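Local coordinates for protein putative hydrolase (Agrobacterium vitis, PDB 3LLC) that probably hydrolyses fatty-acyl thioesters on proteins and acyl-glucuronide esters, as an alpha/beta hydrolase related to the acyl-protein thioesterase ABHD10, at residues 140-145 against 226-231; 144-149 against 218-223; 150-155 against 197-202. All coordinates share one frame; numbering follows the deposited sequence. Where two conformers were deposited one is given.

Interaction 1 (140-145 against 226-231); sequences MVLIAP and LKLVEH
Two apolar contacts, both made by one methyl of Leu228, join strand 136-143 and the loop that follows it to helix 222-230. CD2 of Leu228 lies 3.9 Å from CG of Pro145 and 4.1 Å from CD1 of Leu142, so one branch touches both the proline ring and the leucine tip. Leu228 carries its CG anti to the backbone N (chi1 175°), which sends the branch off the helix toward the sheet; the Leu142 side chain meets it at about a right angle, methyl against methyl. The patch is small, 77 Å² over both segments, and wholly buried. Ile211 of strand 209-214 touches both Pro145 and Leu228, and Leu121 of helix 115-128 also packs on Leu228.

A polar bond lies within 226-231, near the end of the helix. ND1 of His231 donates to O of Lys227 at 3.0 Å and 168°; the acceptor lies in the imidazole plane, whereas the donor stands above the carbonyl plane. The bond fixes the rotation of the ring, with ND1 turned to the carbonyl four residues before it.

A helix packed on a mostly parallel central sheet is characteristic of the alpha/beta hydrolase fold, and here helix 222-230 packs on the sheet through Leu228.

Interaction 2 (144-149 against 218-223); sequences APAPDF and PDVPYQ
Ala146 and Val220 bring two non-regular stretches of backbone to within 6.6 Å between their CA atoms, and no hydrogen bond crosses; from Ala146 to Phe149 the 144-149 chain makes a type II turn, closed by a weak bond from Phe149 N to Ala146 O at 3.4 Å.

Val220 supplies the side chain for all three contacts and divides its branches between them. CG1 of Val220, set anti to the backbone N (chi1 176°), comes up to the carbonyl oxygen of Pro145 at 3.5 Å. CG2 of Val220, beside the backbone N, lies 3.9 Å from CB of Ala146 and 4.0 Å from O of Ala144. The valine thus spans three successive residues, meeting two carbonyl oxygens and one methyl. Contact with Pro145 is through the backbone, for its CB points away from 218-223, and its ring touches Ile211 and Gln213 of strand 209-214.

The 218-221 loop probably lies beside the catalytic centre: Val220 N and Asp219 N both bond to OD1 of Asp217, the likely acid of a Ser114-His247-Asp217 triad, and Val220 also touches His247. Ala146 bonds through its backbone to Ser114, on the probable nucleophile elbow.

The contact sits where two loops leave the C-terminal ends of the neighbouring parallel strands 136-143 and 209-214, one leading into helix 149-154 and the other into helix 222-230.

Interaction 3 (150-155 against 197-202); sequences TSDLIE and RVMAGM. With EDO (1,2-ethanediol), chain C; EDO (1,2-ethanediol), chain D.
Arg197 reaches the helical segment 150-155 with its outer half, passing Ser151 to end at Asp152. Its CB starts a chain extended as far as NE, with CG anti to the backbone N (chi1 -166°), and the first atom to come near is CD of Arg197, 4.0 Å from OG of Ser151. Arg197 NE donates to water 1 at 3.0 Å, the water lying at the guanidinium edge and in its plane. OG of Ser151 stands over one face of that group, offset toward the rim and 3.5 Å from Arg197 CZ. At the tip, Arg197 NH2 forms a salt bridge with Asp152 OD1, 3.0 Å long; its hydrogen bond is weak, bent to 127°, and the carboxylate and guanidinium planes are turned 60° apart. Water 1 also donates to Asp152 OD2 at 2.7 Å, bridging the two groups by a second route. Ser151 OG donates to Asp152 OD1 at 2.8 Å from above the carboxylate plane, and CE of selenomethionine Met199 packs at 3.5 Å from Asp152 OD2.

Asp152 is shared further, its OD2 pairing with Lys227 of helix 222-230. The contact therefore ties helix 149-154 to the loop between helix 187-195 and strand 209-214, with His224 of helix 222-230 touching both Asp152 and Met199.

Interactions 1 and 2 are buried and follow one another along residues 140-149, sharing Ala144 and Pro145; interaction 1 uses strand 136-143 and the loop after it, interaction 2 the loop alone, against residues that form or precede helix 222-230. The first is apolar, strand and loop against helix; the second sets a valine against two backbone carbonyls and a methyl close to the likely triad. Interaction 3 is only partly buried and relies on charge and water. Ionic and polar bonds connect it to the others: Lys227, on the helix of interaction 1, pairs with Asp152, and Asp148 of interaction 2 probably accepts hydrogen bonds from the backbone N atoms of Val198 and Met199.

Interaction 1 (140-145 against 226-231)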
loop_
_atom_site.group_PDB
_atom_site.type_symbol
_atom_site.label_atom_id
_atom_site.label_comp_id
_atom_site.label_asym_id
_atom_site.label_seq_id
_atom_site.Cartn_x
_atom_site.Cartn_y
_atom_site.Cartn_z
HETATM N N MSE A 140 5.195 -7.132 -8.200
HETATM C CA MSE A 140 4.237 -6.452 -7.321
HETATM C C MSE A 140 3.043 -7.380 -7.111
HETATM O O MSE A 140 2.503 -7.962 -8.064
HETATM C CB MSE A 140 3.772 -5.096 -7.906
HETATM C CG MSE A 140 4.889 -4.033 -8.144
HETATM SE SE MSE A 140 4.211 -2.502 -9.200
HETATM C CE MSE A 140 2.317 -2.914 -8.848
ATOM N N VAL A 141 2.645 -7.537 -5.835
ATOM C CA VAL A 141 1.484 -8.346 -5.461
ATOM C C VAL A 141 0.527 -7.334 -4.790
ATOM O O VAL A 141 0.921 -6.644 -3.834
ATOM C CB VAL A 141 1.847 -9.492 -4.537
ATOM C CG1 VAL A 141 0.551 -10.192 -4.041
ATOM C CG2 VAL A 141 2.803 -10.545 -5.238
ATOM N N LEU A 142 -0.670 -7.169 -5.344
ATOM C CA LEU A 142 -1.628 -6.137 -4.879
ATOM C C LEU A 142 -2.889 -6.848 -4.348
ATOM O O LEU A 142 -3.435 -7.691 -5.039
ATOM C CB LEU A 142 -1.975 -5.196 -6.023
ATOM C CG LEU A 142 -0.801 -4.486 -6.723
ATOM C CD1 LEU A 142 -1.311 -3.613 -7.890
ATOM C CD2 LEU A 142 -0.051 -3.673 -5.677
ATOM N N ILE A 143 -3.296 -6.537 -3.110
ATOM C CA ILE A 143 -4.397 -7.218 -2.422
ATOM C C ILE A 143 -5.520 -6.186 -2.253
ATOM O O ILE A 143 -5.328 -5.201 -1.558
ATOM C CB ILE A 143 -3.934 -7.741 -1.050
ATOM C CG1 ILE A 143 -2.733 -8.709 -1.228
ATOM C CG2 ILE A 143 -5.111 -8.413 -0.270
ATOM C CD1 ILE A 143 -1.622 -8.478 -0.334
ATOM N N ALA A 144 -6.662 -6.407 -2.909
ATOM C CA ALA A 144 -7.797 -5.465 -2.928
ATOM C C ALA A 144 -7.328 -4.026 -3.117
ATOM O O ALA A 144 -7.682 -3.132 -2.359
ATOM C CB ALA A 144 -8.654 -5.616 -1.612
ATOM N N PRO A 145 -6.508 -3.775 -4.163
ATOM C CA PRO A 145 -5.909 -2.456 -4.268
ATOM C C PRO A 145 -6.920 -1.331 -4.498
ATOM O O PRO A 145 -7.918 -1.527 -5.195
ATOM C CB PRO A 145 -4.983 -2.594 -5.488
ATOM C CG PRO A 145 -5.664 -3.648 -6.306
ATOM C CD PRO A 145 -6.146 -4.643 -5.290
ATOM N N LEU A 226 -10.801 -4.812 -12.200
ATOM C CA LEU A 226 -10.922 -4.917 -13.664
ATOM C C LEU A 226 -10.553 -3.582 -14.323
ATOM O O LEU A 226 -9.881 -3.571 -15.354
ATOM C CB LEU A 226 -12.332 -5.378 -14.076
ATOM C CG LEU A 226 -12.625 -6.872 -13.799
ATOM C CD1 LEU A 226 -14.157 -7.153 -13.925
ATOM C CD2 LEU A 226 -11.821 -7.809 -14.733
ATOM N N LYS A 227 -10.975 -2.460 -13.725
ATOM C CA LYS A 227 -10.571 -1.123 -14.211
ATOM C C LYS A 227 -9.026 -0.941 -14.146
ATOM O O LYS A 227 -8.394 -0.485 -15.123
ATOM C CB LYS A 227 -11.253 -0.012 -13.394
ATOM C CG LYS A 227 -10.947 1.407 -13.901
ATOM C CD LYS A 227 -11.674 2.508 -13.046
ATOM C CE LYS A 227 -11.396 3.919 -13.553
ATOM N NZ LYS A 227 -12.271 4.923 -12.887
ATOM N N LEU A 228 -8.416 -1.331 -13.036
ATOM C CA LEU A 228 -6.940 -1.261 -12.921
ATOM C C LEU A 228 -6.226 -2.091 -14.015
ATOM O O LEU A 228 -5.253 -1.622 -14.619
ATOM C CB LEU A 228 -6.475 -1.694 -11.524
ATOM C CG LEU A 228 -4.958 -1.794 -11.282
ATOM C CD1 LEU A 228 -4.261 -0.441 -11.618
ATOM C CD2 LEU A 228 -4.622 -2.291 -9.830
ATOM N N VAL A 229 -6.733 -3.293 -14.310
ATOM C CA VAL A 229 -6.133 -4.117 -15.359
ATOM C C VAL A 229 -6.177 -3.390 -16.731
ATOM O O VAL A 229 -5.220 -3.461 -17.497
ATOM C CB VAL A 229 -6.778 -5.540 -15.446
ATOM C CG1 VAL A 229 -6.364 -6.312 -16.779
ATOM C CG2 VAL A 229 -6.456 -6.357 -14.163
ATOM N N GLU A 230 -7.257 -2.654 -17.012
ATOM C CA GLU A 230 -7.371 -1.858 -18.256
ATOM C C GLU A 230 -6.334 -0.725 -18.336
ATOM O O GLU A 230 -6.100 -0.213 -19.409
ATOM C CB GLU A 230 -8.782 -1.252 -18.407
ATOM C CG GLU A 230 -9.865 -2.343 -18.514
ATOM C CD GLU A 230 -11.325 -1.859 -18.420
ATOM O OE1 GLU A 230 -11.584 -0.657 -18.166
ATOM O OE2 GLU A 230 -12.223 -2.732 -18.586
ATOM N N HIS A 231 -5.734 -0.342 -17.213
ATOM C CA HIS A 231 -4.719 0.727 -17.161
ATOM C C HIS A 231 -3.270 0.186 -16.987
ATOM O O HIS A 231 -2.330 0.961 -16.811
ATOM C CB HIS A 231 -5.084 1.747 -16.087
ATOM C CG HIS A 231 -6.268 2.583 -16.457
ATOM N ND1 HIS A 231 -7.568 2.179 -16.201
ATOM C CD2 HIS A 231 -6.364 3.732 -17.173
ATOM C CE1 HIS A 231 -8.407 3.075 -16.710
ATOM N NE2 HIS A 231 -7.705 4.005 -17.336
#

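Interaction 2 (144-149 against 218-223)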
loop_
_atom_site.group_PDB
_atom_site.type_symbol
_atom_site.label_atom_id
_atom_site.label_comp_id
_atom_site.label_asym_id
_atom_site.label_seq_id
_atom_site.Cartn_x
_atom_site.Cartn_y
_atom_site.Cartn_z
ATOM N N ALA A 144 -6.662 -6.407 -2.909
ATOM C CA ALA A 144 -7.797 -5.465 -2.928
ATOM C C ALA A 144 -7.328 -4.026 -3.117
ATOM O O ALA A 144 -7.682 -3.132 -2.359
ATOM C CB ALA A 144 -8.654 -5.616 -1.612
ATOM N N PRO A 145 -6.508 -3.775 -4.163
ATOM C CA PRO A 145 -5.909 -2.456 -4.268
ATOM C C PRO A 145 -6.920 -1.331 -4.498
ATOM O O PRO A 145 -7.918 -1.527 -5.195
ATOM C CB PRO A 145 -4.983 -2.594 -5.488
ATOM C CG PRO A 145 -5.664 -3.648 -6.306
ATOM C CD PRO A 145 -6.146 -4.643 -5.290
ATOM N N ALA A 146 -6.613 -0.143 -3.961
ATOM C CA ALA A 146 -7.551 0.986 -3.978
ATOM C C ALA A 146 -6.954 2.237 -4.633
ATOM O O ALA A 146 -7.031 3.354 -4.079
ATOM C CB ALA A 146 -8.034 1.300 -2.503
ATOM N N PRO A 147 -6.421 2.094 -5.869
ATOM C CA PRO A 147 -5.958 3.313 -6.570
ATOM C C PRO A 147 -7.079 4.319 -6.751
ATOM O O PRO A 147 -8.212 3.940 -7.034
ATOM C CB PRO A 147 -5.493 2.767 -7.954
ATOM C CG PRO A 147 -6.292 1.488 -8.146
ATOM C CD PRO A 147 -6.354 0.901 -6.718
ATOM N N ASP A 148 -6.747 5.615 -6.638
ATOM C CA ASP A 148 -7.658 6.712 -6.930
ATOM C C ASP A 148 -8.967 6.593 -6.135
ATOM O O ASP A 148 -10.010 7.025 -6.611
ATOM C CB ASP A 148 -7.974 6.790 -8.426
ATOM C CG ASP A 148 -6.691 6.831 -9.299
ATOM O OD1 ASP A 148 -5.595 7.069 -8.705
ATOM O OD2 ASP A 148 -6.816 6.650 -10.545
ATOM N N PHE A 149 -8.887 6.061 -4.914
ATOM C CA PHE A 149 -10.124 5.845 -4.149
ATOM C C PHE A 149 -10.861 7.145 -3.835
ATOM O O PHE A 149 -12.107 7.166 -3.765
ATOM C CB PHE A 149 -9.920 4.919 -2.910
ATOM C CG PHE A 149 -9.262 5.560 -1.708
ATOM C CD1 PHE A 149 -9.933 6.444 -0.893
ATOM C CD2 PHE A 149 -7.966 5.172 -1.327
ATOM C CE1 PHE A 149 -9.306 6.979 0.237
ATOM C CE2 PHE A 149 -7.353 5.716 -0.200
ATOM C CZ PHE A 149 -8.017 6.596 0.568
ATOM N N PRO A 218 -17.196 -5.198 0.169
ATOM C CA PRO A 218 -18.100 -4.059 0.192
ATOM C C PRO A 218 -17.414 -2.676 0.171
ATOM O O PRO A 218 -18.120 -1.684 0.091
ATOM C CB PRO A 218 -18.877 -4.252 1.526
ATOM C CG PRO A 218 -17.813 -4.818 2.425
ATOM C CD PRO A 218 -16.879 -5.651 1.534
ATOM N N ASP A 219 -16.082 -2.622 0.210
ATOM C CA ASP A 219 -15.314 -1.372 0.285
ATOM C C ASP A 219 -14.652 -1.011 -1.053
ATOM O O ASP A 219 -14.816 0.101 -1.533
ATOM C CB ASP A 219 -14.221 -1.489 1.333
ATOM C CG ASP A 219 -14.781 -1.786 2.736
ATOM O OD1 ASP A 219 -15.913 -1.361 3.040
ATOM O OD2 ASP A 219 -14.107 -2.491 3.495
ATOM N N VAL A 220 -13.922 -1.964 -1.633
ATOM C CA VAL A 220 -13.383 -1.838 -3.003
ATOM C C VAL A 220 -14.123 -2.845 -3.933
ATOM O O VAL A 220 -13.874 -4.028 -3.849
ATOM C CB VAL A 220 -11.850 -2.096 -3.021
ATOM C CG1 VAL A 220 -11.298 -2.052 -4.475
ATOM C CG2 VAL A 220 -11.114 -1.061 -2.148
ATOM N N PRO A 221 -15.064 -2.382 -4.778
ATOM C CA PRO A 221 -15.815 -3.284 -5.660
ATOM C C PRO A 221 -14.857 -4.040 -6.574
ATOM O O PRO A 221 -13.873 -3.446 -7.000
ATOM C CB PRO A 221 -16.699 -2.352 -6.499
ATOM C CG PRO A 221 -16.506 -0.989 -5.981
ATOM C CD PRO A 221 -15.399 -0.966 -4.997
ATOM N N TYR A 222 -15.130 -5.312 -6.855
ATOM C CA TYR A 222 -14.195 -6.092 -7.687
ATOM C C TYR A 222 -14.032 -5.453 -9.082
ATOM O O TYR A 222 -12.996 -5.627 -9.723
ATOM C CB TYR A 222 -14.626 -7.565 -7.792
ATOM C CG TYR A 222 -15.798 -7.808 -8.691
ATOM C CD1 TYR A 222 -15.619 -8.034 -10.064
ATOM C CD2 TYR A 222 -17.108 -7.832 -8.188
ATOM C CE1 TYR A 222 -16.699 -8.223 -10.895
ATOM C CE2 TYR A 222 -18.193 -8.028 -9.026
ATOM C CZ TYR A 222 -17.976 -8.233 -10.381
ATOM O OH TYR A 222 -19.044 -8.428 -11.219
ATOM N N GLN A 223 -15.065 -4.742 -9.549
ATOM C CA GLN A 223 -15.009 -4.011 -10.849
ATOM C C GLN A 223 -13.838 -2.996 -10.882
ATOM O O GLN A 223 -13.319 -2.644 -11.973
ATOM C CB GLN A 223 -16.337 -3.292 -11.132
ATOM C CG GLN A 223 -17.565 -4.232 -11.347
ATOM C CD GLN A 223 -18.366 -4.572 -10.064
ATOM O OE1 GLN A 223 -17.857 -4.507 -8.926
ATOM N NE2 GLN A 223 -19.622 -4.998 -10.267
#

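Interaction 3 (150-155 against 197-202)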
loop_
_atom_site.group_PDB
_atom_site.type_symbol
_atom_site.label_atom_id
_atom_site.label_comp_id
_atom_site.label_asym_id
_atom_site.label_seq_id
_atom_site.Cartn_x
_atom_site.Cartn_y
_atom_site.Cartn_z
ATOM N N THR A 150 -10.126 8.245 -3.634
ATOM C CA THR A 150 -10.766 9.522 -3.277
ATOM C C THR A 150 -11.660 10.026 -4.409
ATOM O O THR A 150 -12.799 10.402 -4.171
ATOM C CB THR A 150 -9.730 10.607 -2.852
ATOM O OG1 THR A 150 -8.819 10.841 -3.944
ATOM C CG2 THR A 150 -8.952 10.160 -1.602
ATOM N N SER A 151 -11.177 9.990 -5.660
ATOM C CA SER A 151 -11.938 10.498 -6.769
ATOM C C SER A 151 -12.938 9.466 -7.333
ATOM O O SER A 151 -14.014 9.850 -7.847
ATOM C CB SER A 151 -11.011 10.987 -7.915
ATOM O OG SER A 151 -10.169 9.949 -8.379
ATOM N N ASP A 152 -12.597 8.202 -7.259
ATOM C CA ASP A 152 -13.364 7.156 -7.974
ATOM C C ASP A 152 -14.366 6.411 -7.092
ATOM O O ASP A 152 -15.373 5.972 -7.607
ATOM C CB ASP A 152 -12.445 6.128 -8.635
ATOM C CG ASP A 152 -11.582 6.722 -9.755
ATOM O OD1 ASP A 152 -11.478 7.964 -9.859
ATOM O OD2 ASP A 152 -10.972 5.907 -10.491
ATOM N N LEU A 153 -14.058 6.238 -5.804
ATOM C CA LEU A 153 -14.931 5.491 -4.879
ATOM C C LEU A 153 -15.643 6.396 -3.863
ATOM O O LEU A 153 -16.800 6.124 -3.518
ATOM C CB LEU A 153 -14.159 4.382 -4.171
ATOM C CG LEU A 153 -13.476 3.327 -5.058
ATOM C CD1 LEU A 153 -12.719 2.265 -4.230
ATOM C CD2 LEU A 153 -14.528 2.706 -6.048
ATOM N N ILE A 154 -15.005 7.477 -3.408
ATOM C CA ILE A 154 -15.661 8.399 -2.448
ATOM C C ILE A 154 -16.475 9.527 -3.099
ATOM O O ILE A 154 -17.705 9.666 -2.836
ATOM C CB ILE A 154 -14.677 8.954 -1.400
ATOM C CG1 ILE A 154 -14.057 7.787 -0.584
ATOM C CG2 ILE A 154 -15.391 9.990 -0.488
ATOM C CD1 ILE A 154 -12.952 8.177 0.404
ATOM N N GLU A 155 -15.825 10.353 -3.932
ATOM C CA GLU A 155 -16.506 11.491 -4.564
ATOM C C GLU A 155 -17.913 11.208 -5.159
ATOM O O GLU A 155 -18.830 11.987 -4.923
ATOM C CB GLU A 155 -15.618 12.188 -5.626
ATOM C CG GLU A 155 -14.495 13.094 -5.040
ATOM C CD GLU A 155 -13.695 13.851 -6.121
ATOM O OE1 GLU A 155 -14.286 14.138 -7.161
ATOM O OE2 GLU A 155 -12.484 14.150 -5.924
ATOM N N ARG A 197 -3.497 10.831 -8.789
ATOM C CA ARG A 197 -4.379 9.984 -9.567
ATOM C C ARG A 197 -3.533 9.207 -10.594
ATOM O O ARG A 197 -2.773 9.824 -11.366
ATOM C CB ARG A 197 -5.452 10.826 -10.267
ATOM C CG ARG A 197 -6.637 10.033 -10.835
ATOM C CD ARG A 197 -7.700 10.971 -11.420
ATOM N NE ARG A 197 -8.982 10.275 -11.570
ATOM C CZ ARG A 197 -10.149 10.866 -11.798
ATOM N NH1 ARG A 197 -10.238 12.180 -11.952
ATOM N NH2 ARG A 197 -11.254 10.115 -11.876
ATOM N N VAL A 198 -3.659 7.894 -10.586
ATOM C CA VAL A 198 -2.857 7.008 -11.483
ATOM C C VAL A 198 -3.597 6.422 -12.684
ATOM O O VAL A 198 -2.942 6.067 -13.694
ATOM C CB VAL A 198 -2.109 5.880 -10.688
ATOM C CG1 VAL A 198 -1.125 6.477 -9.693
ATOM C CG2 VAL A 198 -3.069 4.886 -9.979
HETATM N N MSE A 199 -4.945 6.329 -12.626
HETATM C CA MSE A 199 -5.725 5.726 -13.711
HETATM C C MSE A 199 -6.357 6.718 -14.702
HETATM O O MSE A 199 -7.250 6.343 -15.454
HETATM C CB MSE A 199 -6.778 4.740 -13.144
HETATM C CG MSE A 199 -6.152 3.586 -12.347
HETATM SE SE MSE A 199 -7.471 2.185 -11.875
HETATM C CE MSE A 199 -8.561 3.346 -10.729
ATOM N N ALA A 200 -5.907 7.970 -14.724
ATOM C CA ALA A 200 -6.339 8.893 -15.772
ATOM C C ALA A 200 -5.577 8.597 -17.097
ATOM O O ALA A 200 -5.960 9.077 -18.151
ATOM C CB ALA A 200 -6.191 10.398 -15.369
ATOM N N GLY A 201 -4.507 7.801 -17.019
ATOM C CA GLY A 201 -3.828 7.279 -18.230
ATOM C C GLY A 201 -3.252 5.890 -17.996
ATOM O O GLY A 201 -3.634 5.232 -17.059
HETATM N N MSE A 202 -2.365 5.433 -18.892
HETATM C CA MSE A 202 -1.754 4.092 -18.782
HETATM C C MSE A 202 -0.579 4.089 -17.811
HETATM O O MSE A 202 0.176 5.056 -17.733
HETATM C CB MSE A 202 -1.301 3.602 -20.184
HETATM C CG MSE A 202 -2.409 3.565 -21.220
HETATM SE SE MSE A 202 -3.801 2.265 -20.663
HETATM C CE MSE A 202 -2.634 0.647 -20.571
HETATM C C1 EDO C . -0.321 8.195 -16.161
HETATM O O1 EDO C . -1.652 8.706 -16.124
HETATM C C2 EDO C . -0.343 6.856 -15.461
HETATM O O2 EDO C . -0.464 7.110 -14.085
HETATM C C1 EDO D . 0.354 11.363 -10.530
HETATM O O1 EDO D . 1.463 12.177 -10.085
HETATM C C2 EDO D . 0.819 9.970 -10.920
HETATM O O2 EDO D . 0.470 9.662 -12.268
HETATM O O HOH W 1 -9.103 7.329 -11.749
#